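Local coordinates for protein glycerol-3-phosphate dehydrogenase [NAD(+)] (Dunaliella salina, PDB 6IUY) that probably interconverts dihydroxyacetone phosphate and glycerol 3-phosphate using NAD, and also carries a magnesium-binding phosphatase-like domain of the haloacid dehalogenase type, at residues 537-541 against 542-546. Residues are numbered along the deposited sequence; the frame is centred on the assembly and turned at random.
Sequences AQKRI and AGDDQ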
loop_
_atom_site.group_PDB
_atom_site.type_symbol
_atom_site.label_atom_id
_atom_site.label_comp_id
_atom_site.label_asym_id
_atom_site.label_seq_id
_atom_site.Cartn_x
_atom_site.Cartn_y
_atom_site.Cartn_z
ATOM N N ALA A 537 -13.232 -23.966 -11.190
ATOM C CA ALA A 537 -13.332 -24.536 -9.852
ATOM C C ALA A 537 -14.729 -25.100 -9.632
ATOM O O ALA A 537 -14.878 -26.143 -9.019
ATOM C CB ALA A 537 -12.972 -23.483 -8.781
ATOM N N GLN A 538 -15.759 -24.434 -10.146
ATOM C CA GLN A 538 -17.107 -25.005 -10.087
ATOM C C GLN A 538 -17.187 -26.376 -10.758
ATOM O O GLN A 538 -17.854 -27.292 -10.264
ATOM C CB GLN A 538 -18.123 -24.078 -10.739
ATOM C CG GLN A 538 -18.479 -22.912 -9.885
ATOM C CD GLN A 538 -19.162 -21.822 -10.659
ATOM O OE1 GLN A 538 -19.145 -21.811 -11.890
ATOM N NE2 GLN A 538 -19.768 -20.888 -9.945
ATOM N N LYS A 539 -16.513 -26.517 -11.890
ATOM C CA LYS A 539 -16.583 -27.759 -12.642
ATOM C C LYS A 539 -15.740 -28.855 -11.996
ATOM O O LYS A 539 -16.170 -30.006 -11.917
ATOM C CB LYS A 539 -16.148 -27.520 -14.092
ATOM C CG LYS A 539 -17.148 -26.688 -14.873
ATOM C CD LYS A 539 -16.574 -26.216 -16.195
ATOM C CE LYS A 539 -17.534 -25.283 -16.910
ATOM N NZ LYS A 539 -18.831 -25.960 -17.176
ATOM N N ARG A 540 -14.537 -28.507 -11.547
ATOM C CA ARG A 540 -13.671 -29.470 -10.864
ATOM C C ARG A 540 -14.365 -30.072 -9.658
ATOM O O ARG A 540 -14.336 -31.282 -9.461
ATOM C CB ARG A 540 -12.362 -28.822 -10.414
ATOM C CG ARG A 540 -11.256 -28.921 -11.418
ATOM C CD ARG A 540 -10.900 -30.356 -11.759
ATOM N NE ARG A 540 -10.270 -30.380 -13.072
ATOM C CZ ARG A 540 -8.961 -30.300 -13.280
ATOM N NH1 ARG A 540 -8.126 -30.223 -12.245
ATOM N NH2 ARG A 540 -8.487 -30.319 -14.521
ATOM N N ILE A 541 -14.975 -29.208 -8.850
ATOM C CA ILE A 541 -15.721 -29.629 -7.663
ATOM C C ILE A 541 -16.893 -30.557 -7.988
ATOM O O ILE A 541 -17.226 -31.444 -7.207
ATOM C CB ILE A 541 -16.281 -28.412 -6.894
ATOM C CG1 ILE A 541 -15.301 -27.954 -5.814
ATOM C CG2 ILE A 541 -17.639 -28.734 -6.276
ATOM C CD1 ILE A 541 -14.223 -27.015 -6.310
ATOM N N ALA A 542 -17.522 -30.329 -9.139
ATOM C CA ALA A 542 -18.724 -31.048 -9.532
ATOM C C ALA A 542 -18.397 -32.418 -10.122
ATOM O O ALA A 542 -19.293 -33.184 -10.459
ATOM C CB ALA A 542 -19.528 -30.224 -10.525
ATOM N N GLY A 543 -17.112 -32.727 -10.232
ATOM C CA GLY A 543 -16.690 -33.992 -10.785
ATOM C C GLY A 543 -15.879 -33.904 -12.062
ATOM O O GLY A 543 -15.115 -34.812 -12.378
ATOM N N ASP A 544 -16.035 -32.815 -12.800
ATOM C CA ASP A 544 -15.371 -32.677 -14.093
ATOM C C ASP A 544 -13.856 -32.586 -13.943
ATOM O O ASP A 544 -13.306 -31.498 -13.797
ATOM C CB ASP A 544 -15.895 -31.438 -14.820
ATOM C CG ASP A 544 -15.450 -31.380 -16.258
ATOM O OD1 ASP A 544 -15.976 -30.528 -17.005
ATOM O OD2 ASP A 544 -14.589 -32.197 -16.637
ATOM N N ASP A 545 -13.172 -33.718 -13.987
ATOM C CA ASP A 545 -11.732 -33.704 -13.772
ATOM C C ASP A 545 -10.940 -33.453 -15.063
ATOM O O ASP A 545 -9.713 -33.336 -15.037
ATOM C CB ASP A 545 -11.288 -35.019 -13.146
ATOM C CG ASP A 545 -11.363 -36.175 -14.121
ATOM O OD1 ASP A 545 -10.504 -37.077 -14.020
ATOM O OD2 ASP A 545 -12.273 -36.171 -14.991
ATOM N N GLN A 546 -11.642 -33.362 -16.186
ATOM C CA GLN A 546 -10.989 -33.144 -17.472
ATOM C C GLN A 546 -10.933 -31.675 -17.928
ATOM O O GLN A 546 -10.094 -31.318 -18.746
ATOM C CB GLN A 546 -11.688 -33.984 -18.538
ATOM C CG GLN A 546 -11.558 -35.487 -18.313
ATOM C CD GLN A 546 -12.652 -36.266 -19.007
ATOM O OE1 GLN A 546 -13.714 -35.723 -19.325
ATOM N NE2 GLN A 546 -12.403 -37.550 -19.249
#
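Arg540 and Asp544 meet where the helix 528-541 runs out, and show how a Schellman motif ends a helix and side chains then fasten the departing chain. Gly543 N bonds to Arg540 O at 3.2 Å, from above the carbonyl plane; the positive phi of Gly543 (117°) then turns the chain so that Asp544 N reaches back to Lys539 O at 2.9 Å. A CB at these backbone angles would press on Ala542 O, which explains the glycine. Bent at chi2 (-60°), the Arg540 chain swings back along the loop: Arg540 CD lies 3.4 Å from Asp544 O, and NE gives that oxygen a weak hydrogen bond at the guanidinium edge. Asp545 O sits instead over a guanidinium face, 3.3 Å from Arg540 NH2 but too badly angled to count as a hydrogen bond; NH2 finds its partner further on, at Val547 O. Asp544 has CG anti to its own N (chi1 -169°). Asp544 OD2 accepts from Gln546 N at 3.2 Å, an Asx turn, and from Val547 N, while Asp544 CB packs 4.0 Å from Lys539 CB. An alanine here would probably leave Asp544 O and Val547 O without their guanidinium donors, the loop held by the backbone bonds and Asp544. The arginine thus leans on backbone carbonyls, weakly at Asp544 O, its charged atoms not in contact with the carboxylates of Asp544 and Asp545.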